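Local coordinates for protein Uly1 (PDB 7DRQ) that probably cleaves the algal polysaccharide ulvan as a lyase of polysaccharide lyase family 24 and binds calcium ions, at residues A269-F281 and Q290-G303. Numbering follows the deposited sequence.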
ATOM      1  N   ALA A 269      -5.805  -3.759  13.253  1.00 10.31           N
ATOM      2  CA  ALA A 269      -7.210  -4.124  13.093  1.00 12.12           C
ATOM      3  C   ALA A 269      -7.706  -4.690  14.407  1.00 12.87           C
ATOM      4  O   ALA A 269      -7.020  -5.521  15.019  1.00 11.26           O
ATOM      5  CB  ALA A 269      -7.392  -5.159  11.976  1.00 13.64           C
ATOM      6  N   ASP A 270      -8.882  -4.234  14.839  1.00 10.73           N
ATOM      7  CA  ASP A 270      -9.461  -4.603  16.130  1.00 12.24           C
ATOM      8  C   ASP A 270      -8.400  -4.626  17.228  1.00 12.72           C
ATOM      9  O   ASP A 270      -8.227  -5.617  17.938  1.00 11.46           O
ATOM     10  CB  ASP A 270     -10.182  -5.948  16.053  1.00 12.01           C
ATOM     11  CG  ASP A 270     -11.074  -6.201  17.269  1.00 13.49           C
ATOM     12  OD1 ASP A 270     -11.463  -5.203  17.909  1.00 12.25           O
ATOM     13  OD2 ASP A 270     -11.367  -7.380  17.593  1.00 12.03           O
ATOM     14  N   GLY A 271      -7.661  -3.517  17.340  1.00 11.19           N
ATOM     15  CA  GLY A 271      -6.737  -3.319  18.443  1.00 12.60           C
ATOM     16  C   GLY A 271      -5.461  -4.132  18.404  1.00 13.54           C
ATOM     17  O   GLY A 271      -4.763  -4.208  19.425  1.00 14.43           O
ATOM     18  N   LYS A 272      -5.128  -4.754  17.276  1.00 12.26           N
ATOM     19  CA  LYS A 272      -3.937  -5.588  17.199  1.00 10.94           C
ATOM     20  C   LYS A 272      -3.244  -5.414  15.858  1.00  9.91           C
ATOM     21  O   LYS A 272      -3.873  -5.142  14.839  1.00 11.00           O
ATOM     22  CB  LYS A 272      -4.255  -7.075  17.387  1.00 11.82           C
ATOM     23  CG  LYS A 272      -4.933  -7.406  18.706  1.00 12.54           C
ATOM     24  CD  LYS A 272      -5.202  -8.904  18.843  1.00 12.18           C
ATOM     25  CE  LYS A 272      -5.999  -9.165  20.125  1.00 10.77           C
ATOM     26  NZ  LYS A 272      -6.322 -10.604  20.278  1.00  9.94           N
ATOM     27  N   ILE A 273      -1.935  -5.601  15.875  1.00 11.98           N
ATOM     28  CA  ILE A 273      -1.154  -5.697  14.652  1.00 10.42           C
ATOM     29  C   ILE A 273      -1.352  -7.089  14.067  1.00 11.65           C
ATOM     30  O   ILE A 273      -1.177  -8.088  14.768  1.00 10.43           O
ATOM     31  CB  ILE A 273       0.326  -5.419  14.950  1.00 10.11           C
ATOM     32  CG1 ILE A 273       0.509  -3.951  15.324  1.00 13.04           C
ATOM     33  CG2 ILE A 273       1.186  -5.780  13.774  1.00 10.50           C
ATOM     34  CD1 ILE A 273       1.849  -3.662  15.989  1.00 13.40           C
ATOM     35  N   ARG A 274      -1.763  -7.162  12.796  1.00 11.83           N
ATOM     36  CA  ARG A 274      -2.022  -8.449  12.147  1.00  8.66           C
ATOM     37  C   ARG A 274      -1.528  -8.413  10.705  1.00 13.07           C
ATOM     38  O   ARG A 274      -1.134  -7.370  10.180  1.00 13.52           O
ATOM     39  CB  ARG A 274      -3.519  -8.821  12.176  1.00 11.26           C
ATOM     40  CG  ARG A 274      -4.312  -8.251  13.346  1.00 11.67           C
ATOM     41  CD  ARG A 274      -5.776  -8.714  13.355  1.00 11.90           C
ATOM     42  NE  ARG A 274      -6.478  -8.162  14.514  1.00  9.80           N
ATOM     43  CZ  ARG A 274      -7.101  -8.890  15.444  1.00  8.88           C
ATOM     44  NH1 ARG A 274      -7.149 -10.217  15.343  1.00 10.70           N
ATOM     45  NH2 ARG A 274      -7.686  -8.282  16.473  1.00 10.00           N
ATOM     46  N   ILE A 275      -1.539  -9.579  10.055  1.00  9.24           N
ATOM     47  CA  ILE A 275      -1.143  -9.681   8.655  1.00 12.60           C
ATOM     48  C   ILE A 275      -2.032 -10.699   7.949  1.00 11.08           C
ATOM     49  O   ILE A 275      -2.433 -11.711   8.532  1.00 10.98           O
ATOM     50  CB  ILE A 275       0.350 -10.066   8.530  1.00 12.55           C
ATOM     51  CG1 ILE A 275       0.853  -9.871   7.092  1.00 11.15           C
ATOM     52  CG2 ILE A 275       0.567 -11.492   9.037  1.00 12.98           C
ATOM     53  CD1 ILE A 275       2.374 -10.080   6.935  1.00 14.46           C
ATOM     54  N   GLY A 276      -2.373 -10.403   6.704  1.00 11.68           N
ATOM     55  CA  GLY A 276      -2.975 -11.387   5.819  1.00 10.57           C
ATOM     56  C   GLY A 276      -2.166 -11.415   4.543  1.00  8.73           C
ATOM     57  O   GLY A 276      -1.664 -10.385   4.097  1.00 10.17           O
ATOM     58  N   PHE A 277      -2.003 -12.609   3.978  1.00  9.84           N
ATOM     59  CA  PHE A 277      -1.143 -12.681   2.804  1.00 12.02           C
ATOM     60  C   PHE A 277      -1.422 -13.950   2.016  1.00 11.49           C
ATOM     61  O   PHE A 277      -2.082 -14.877   2.491  1.00 10.40           O
ATOM     62  CB  PHE A 277       0.351 -12.602   3.194  1.00  9.32           C
ATOM     63  CG  PHE A 277       0.836 -13.746   4.041  1.00 11.25           C
ATOM     64  CD1 PHE A 277       0.759 -13.678   5.426  1.00 11.00           C
ATOM     65  CD2 PHE A 277       1.416 -14.873   3.455  1.00 11.23           C
ATOM     66  CE1 PHE A 277       1.221 -14.722   6.219  1.00 11.30           C
ATOM     67  CE2 PHE A 277       1.890 -15.930   4.248  1.00 13.30           C
ATOM     68  CZ  PHE A 277       1.797 -15.847   5.628  1.00 11.80           C
ATOM     69  N   GLN A 278      -0.926 -13.953   0.781  1.00 10.71           N
ATOM     70  CA  GLN A 278      -0.804 -15.151  -0.034  1.00  8.23           C
ATOM     71  C   GLN A 278       0.671 -15.388  -0.335  1.00 10.68           C
ATOM     72  O   GLN A 278       1.513 -14.510  -0.153  1.00 12.31           O
ATOM     73  CB  GLN A 278      -1.638 -15.026  -1.328  1.00 10.89           C
ATOM     74  CG  GLN A 278      -3.088 -14.655  -1.004  1.00  8.80           C
ATOM     75  CD  GLN A 278      -4.030 -14.742  -2.195  1.00 10.38           C
ATOM     76  OE1 GLN A 278      -4.104 -13.824  -3.018  1.00 10.39           O
ATOM     77  NE2 GLN A 278      -4.762 -15.846  -2.286  1.00 10.04           N
ATOM     78  N   ARG A 279       0.986 -16.591  -0.791  1.00  9.57           N
ATOM     79  CA  ARG A 279       2.366 -17.033  -0.926  1.00 10.92           C
ATOM     80  C   ARG A 279       2.676 -17.267  -2.401  1.00 12.49           C
ATOM     81  O   ARG A 279       1.822 -17.738  -3.151  1.00 12.89           O
ATOM     82  CB  ARG A 279       2.596 -18.318  -0.112  1.00 12.11           C
ATOM     83  CG  ARG A 279       3.832 -19.118  -0.535  1.00 10.98           C
ATOM     84  CD  ARG A 279       4.000 -20.400   0.296  1.00 11.78           C
ATOM     85  NE  ARG A 279       2.910 -21.344   0.065  1.00 13.68           N
ATOM     86  CZ  ARG A 279       2.611 -22.355   0.884  1.00 15.94           C
ATOM     87  NH1 ARG A 279       3.343 -22.554   1.969  1.00 11.95           N
ATOM     88  NH2 ARG A 279       1.615 -23.190   0.587  1.00 10.97           N
ATOM     89  N   ARG A 280       3.884 -16.911  -2.840  1.00 11.77           N
ATOM     90  CA  ARG A 280       4.350 -17.327  -4.152  1.00 10.91           C
ATOM     91  C   ARG A 280       5.503 -18.290  -3.935  1.00 11.94           C
ATOM     92  O   ARG A 280       6.544 -17.902  -3.395  1.00 11.12           O
ATOM     93  CB  ARG A 280       4.795 -16.161  -5.042  1.00 14.01           C
ATOM     94  CG  ARG A 280       5.167 -16.642  -6.459  1.00 10.33           C
ATOM     95  CD  ARG A 280       5.557 -15.495  -7.404  1.00 13.45           C
ATOM     96  NE  ARG A 280       4.477 -14.531  -7.603  1.00 13.08           N
ATOM     97  CZ  ARG A 280       4.551 -13.481  -8.417  1.00 16.17           C
ATOM     98  NH1 ARG A 280       5.640 -13.276  -9.144  1.00 14.06           N
ATOM     99  NH2 ARG A 280       3.525 -12.637  -8.516  1.00 15.49           N
ATOM    100  N   PHE A 281       5.354 -19.509  -4.351  1.00 12.19           N
ATOM    101  CA  PHE A 281       6.379 -20.505  -4.174  1.00 13.16           C
ATOM    102  C   PHE A 281       7.267 -20.691  -5.406  1.00 13.98           C
ATOM    103  O   PHE A 281       8.306 -21.193  -5.288  1.00 13.09           O
ATOM    104  CB  PHE A 281       5.744 -21.886  -3.912  1.00 12.12           C
ATOM    105  CG  PHE A 281       5.950 -22.451  -2.552  1.00 15.73           C
ATOM    106  CD1 PHE A 281       7.147 -22.422  -1.942  1.00 15.97           C
ATOM    107  CD2 PHE A 281       4.918 -23.100  -1.905  1.00 23.52           C
ATOM    108  CE1 PHE A 281       7.321 -22.949  -0.700  1.00 16.73           C
ATOM    109  CE2 PHE A 281       5.093 -23.664  -0.662  1.00 27.35           C
ATOM    110  CZ  PHE A 281       6.319 -23.583  -0.057  1.00 26.80           C
ATOM    111  N   GLN A 290       0.593 -16.813  -7.191  1.00 12.28           N
ATOM    112  CA  GLN A 290       0.428 -17.089  -5.764  1.00 13.30           C
ATOM    113  C   GLN A 290      -0.392 -18.354  -5.517  1.00 12.13           C
ATOM    114  O   GLN A 290      -1.101 -18.868  -6.392  1.00 13.12           O
ATOM    115  CB  GLN A 290      -0.223 -15.896  -5.050  1.00 10.63           C
ATOM    116  CG  GLN A 290       0.723 -14.751  -4.683  1.00 10.58           C
ATOM    117  CD  GLN A 290       1.042 -13.851  -5.847  1.00 14.69           C
ATOM    118  OE1 GLN A 290       1.990 -14.092  -6.601  1.00 12.44           O
ATOM    119  NE2 GLN A 290       0.253 -12.779  -6.007  1.00 16.01           N
ATOM    120  N   ASP A 291      -0.291 -18.843  -4.286  1.00 10.49           N
ATOM    121  CA  ASP A 291      -1.098 -19.950  -3.790  1.00  9.68           C
ATOM    122  C   ASP A 291      -1.446 -19.669  -2.336  1.00 11.75           C
ATOM    123  O   ASP A 291      -0.790 -18.874  -1.660  1.00 10.95           O
ATOM    124  CB  ASP A 291      -0.361 -21.309  -3.916  1.00  9.65           C
ATOM    125  CG  ASP A 291       0.776 -21.460  -2.904  1.00 14.67           C
ATOM    126  OD1 ASP A 291       0.512 -21.962  -1.793  1.00 16.63           O
ATOM    127  OD2 ASP A 291       1.930 -21.080  -3.223  1.00 12.65           O
ATOM    128  N   GLY A 292      -2.492 -20.333  -1.860  1.00 10.24           N
ATOM    129  CA  GLY A 292      -2.846 -20.284  -0.462  1.00 10.94           C
ATOM    130  C   GLY A 292      -3.449 -18.967  -0.018  1.00 12.52           C
ATOM    131  O   GLY A 292      -3.522 -18.003  -0.793  1.00 12.27           O
HETATM  132  N   MSE A 293      -3.896 -18.927   1.223  1.00 12.47           N
HETATM  133  CA  MSE A 293      -4.372 -17.702   1.854  1.00  9.96           C
HETATM  134  C   MSE A 293      -4.041 -17.826   3.338  1.00 11.28           C
HETATM  135  O   MSE A 293      -4.321 -18.852   3.965  1.00 12.02           O
HETATM  136  CB  MSE A 293      -5.868 -17.508   1.610  1.00 11.12           C
HETATM  137  CG  MSE A 293      -6.414 -16.213   2.142  1.00 11.43           C
HETATM  138 SE   MSE A 293      -8.301 -16.039   1.578  1.00 21.36          SE
HETATM  139  CE  MSE A 293      -8.078 -15.766  -0.323  1.00 13.21           C
ATOM    140  N   PHE A 294      -3.444 -16.787   3.908  1.00 11.39           N
ATOM    141  CA  PHE A 294      -2.820 -16.911   5.221  1.00 10.54           C
ATOM    142  C   PHE A 294      -3.139 -15.692   6.076  1.00  9.55           C
ATOM    143  O   PHE A 294      -3.372 -14.594   5.566  1.00 11.22           O
ATOM    144  CB  PHE A 294      -1.302 -17.081   5.076  1.00  9.57           C
ATOM    145  CG  PHE A 294      -0.904 -18.193   4.143  1.00  9.58           C
ATOM    146  CD1 PHE A 294      -0.737 -19.486   4.610  1.00 11.74           C
ATOM    147  CD2 PHE A 294      -0.732 -17.947   2.779  1.00  9.62           C
ATOM    148  CE1 PHE A 294      -0.385 -20.524   3.736  1.00 11.35           C
ATOM    149  CE2 PHE A 294      -0.390 -18.968   1.912  1.00 10.65           C
ATOM    150  CZ  PHE A 294      -0.205 -20.260   2.394  1.00 11.21           C
ATOM    151  N   TYR A 295      -3.101 -15.888   7.399  1.00  9.40           N
ATOM    152  CA  TYR A 295      -3.448 -14.822   8.331  1.00 11.32           C
ATOM    153  C   TYR A 295      -2.823 -15.124   9.682  1.00 10.17           C
ATOM    154  O   TYR A 295      -2.809 -16.280  10.120  1.00 10.36           O
ATOM    155  CB  TYR A 295      -4.971 -14.689   8.468  1.00 11.37           C
ATOM    156  CG  TYR A 295      -5.478 -13.941   9.692  1.00 11.16           C
ATOM    157  CD1 TYR A 295      -5.484 -12.551   9.727  1.00  9.69           C
ATOM    158  CD2 TYR A 295      -6.024 -14.627  10.771  1.00  9.38           C
ATOM    159  CE1 TYR A 295      -5.988 -11.861  10.822  1.00 10.56           C
ATOM    160  CE2 TYR A 295      -6.507 -13.956  11.883  1.00 10.40           C
ATOM    161  CZ  TYR A 295      -6.486 -12.572  11.902  1.00 13.97           C
ATOM    162  OH  TYR A 295      -6.995 -11.904  12.986  1.00 11.72           O
ATOM    163  N   ALA A 296      -2.314 -14.087  10.337  1.00 11.14           N
ATOM    164  CA  ALA A 296      -1.823 -14.225  11.699  1.00 11.18           C
ATOM    165  C   ALA A 296      -2.002 -12.891  12.405  1.00 11.73           C
ATOM    166  O   ALA A 296      -2.100 -11.844  11.760  1.00 11.17           O
ATOM    167  CB  ALA A 296      -0.353 -14.664  11.736  1.00  9.59           C
ATOM    168  N   TYR A 297      -2.023 -12.928  13.737  1.00  9.38           N
ATOM    169  CA  TYR A 297      -2.157 -11.696  14.502  1.00  8.69           C
ATOM    170  C   TYR A 297      -1.261 -11.779  15.728  1.00  9.21           C
ATOM    171  O   TYR A 297      -0.898 -12.866  16.183  1.00 11.18           O
ATOM    172  CB  TYR A 297      -3.616 -11.426  14.910  1.00 10.38           C
ATOM    173  CG  TYR A 297      -4.175 -12.444  15.881  1.00 10.40           C
ATOM    174  CD1 TYR A 297      -4.041 -12.272  17.255  1.00 10.57           C
ATOM    175  CD2 TYR A 297      -4.834 -13.573  15.422  1.00 11.26           C
ATOM    176  CE1 TYR A 297      -4.544 -13.199  18.142  1.00 12.74           C
ATOM    177  CE2 TYR A 297      -5.337 -14.517  16.310  1.00 14.01           C
ATOM    178  CZ  TYR A 297      -5.191 -14.320  17.662  1.00 12.61           C
ATOM    179  OH  TYR A 297      -5.694 -15.250  18.544  1.00 12.33           O
ATOM    180  N   SER A 298      -0.903 -10.614  16.254  1.00 11.66           N
ATOM    181  CA  SER A 298      -0.041 -10.520  17.424  1.00 11.05           C
ATOM    182  C   SER A 298      -0.840 -10.007  18.614  1.00 11.56           C
ATOM    183  O   SER A 298      -1.596  -9.037  18.490  1.00 10.25           O
ATOM    184  CB  SER A 298       1.145  -9.594  17.153  1.00 14.49           C
ATOM    185  OG  SER A 298       1.855  -9.352  18.364  1.00 13.23           O
ATOM    186  N   ASP A 299      -0.678 -10.660  19.761  1.00 11.52           N
ATOM    187  CA  ASP A 299      -1.269 -10.187  21.003  1.00 15.04           C
ATOM    188  C   ASP A 299      -0.350  -9.219  21.737  1.00 16.21           C
ATOM    189  O   ASP A 299      -0.707  -8.730  22.808  1.00 19.96           O
ATOM    190  CB  ASP A 299      -1.641 -11.384  21.896  1.00 14.59           C
ATOM    191  CG  ASP A 299      -2.960 -12.031  21.471  1.00 16.69           C
ATOM    192  OD1 ASP A 299      -3.794 -11.306  20.898  1.00 15.18           O
ATOM    193  OD2 ASP A 299      -3.172 -13.248  21.693  1.00 16.30           O
ATOM    194  N   ASP A 300       0.804  -8.914  21.156  1.00 14.97           N
ATOM    195  CA  ASP A 300       1.768  -7.975  21.707  1.00 13.92           C
ATOM    196  C   ASP A 300       1.479  -6.588  21.142  1.00 14.11           C
ATOM    197  O   ASP A 300       1.427  -6.432  19.910  1.00 12.80           O
ATOM    198  CB  ASP A 300       3.175  -8.447  21.326  1.00 14.98           C
ATOM    199  CG  ASP A 300       4.299  -7.549  21.817  1.00 18.10           C
ATOM    200  OD1 ASP A 300       4.080  -6.459  22.388  1.00 16.72           O
ATOM    201  OD2 ASP A 300       5.458  -7.961  21.602  1.00 19.34           O
ATOM    202  N   PRO A 301       1.263  -5.567  21.981  1.00 15.30           N
ATOM    203  CA  PRO A 301       0.980  -4.228  21.430  1.00 14.20           C
ATOM    204  C   PRO A 301       2.098  -3.699  20.549  1.00 15.91           C
ATOM    205  O   PRO A 301       1.834  -2.877  19.661  1.00 17.55           O
ATOM    206  CB  PRO A 301       0.784  -3.344  22.672  1.00 18.63           C
ATOM    207  CG  PRO A 301       1.016  -4.195  23.858  1.00 18.37           C
ATOM    208  CD  PRO A 301       1.256  -5.615  23.452  1.00 16.76           C
ATOM    209  N   SER A 302       3.342  -4.145  20.751  1.00 15.21           N
ATOM    210  CA  SER A 302       4.405  -3.774  19.826  1.00 18.29           C
ATOM    211  C   SER A 302       4.410  -4.632  18.566  1.00 18.82           C
ATOM    212  O   SER A 302       5.144  -4.313  17.625  1.00 14.33           O
ATOM    213  CB  SER A 302       5.765  -3.873  20.513  1.00 17.26           C
ATOM    214  OG  SER A 302       6.130  -5.236  20.643  1.00 21.57           O
ATOM    215  N   GLY A 303       3.613  -5.702  18.524  1.00 13.92           N
ATOM    216  CA  GLY A 303       3.586  -6.586  17.373  1.00 15.71           C
ATOM    217  C   GLY A 303       4.795  -7.481  17.231  1.00 17.88           C
ATOM    218  O   GLY A 303       4.952  -8.126  16.192  1.00 17.32           O
TER
HETATM  219  O   HOH W   1      -0.830  -6.399  18.555  1.00 15.16           O
HETATM  220  O   HOH W   2      -1.983 -12.245  -4.118  1.00 14.42           O
HETATM  221  O   HOH W   3       2.899 -20.331  -5.542  1.00 15.90           O
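Arg274 and Tyr297 form a non-hydrogen-bonded pair of the antiparallel hairpin made by strands 272-280 and 290-298, whose axes approach to 4.4 Å. Ile275 with Ala296 and Phe277 with Phe294 are hydrogen-bonded pairs, as is Arg279 with Asp291, but a beta bulge between the last two shifts the register by one. Gln278 bridges the bulge, its NE2 donating to Gly292 O (2.9 Å).

Phe294 lays its CB over one face of the Phe277 ring, 3.5 Å from the centroid, a CH-pi contact; the rings themselves are nearly parallel but slid apart. Beyond it, Phe294 CZ and Phe281 CE2 cover opposite faces of the Arg279 guanidinium. With its chain bent at chi3 (65°), Arg279 presents NE and NH2 side-on to Asp291 OD1, at 3.1 and 2.9 Å, both on the syn lone pair. Arg280 likewise grips Gln290 OE1 in plane, NE at 2.7 Å. On the face opposite Phe277 and Phe294, Arg274 runs extended past Tyr297 CB; NH1 reaches Tyr295 OH (2.9 Å), while NE and NH2 hold Ala269 O and Asp270 O of the type I' turn. A leucine in its place would probably leave Tyr295 OH without this donor and the turn carbonyls less firmly held. Lys272 NZ forms a salt bridge to Asp299 OD1 (2.7 Å), and the OD2 of the same carboxylate is salt-bridged to Lys308.

The hairpin belongs to an antiparallel sheet, consistent with a beta-propeller blade: strand 261-269 flanks 272-280, strands 307-308 and 326-328 flank 290-298, and the connection between the paired strands carries the calcium ligands Leu283, Asp285 and Phe287.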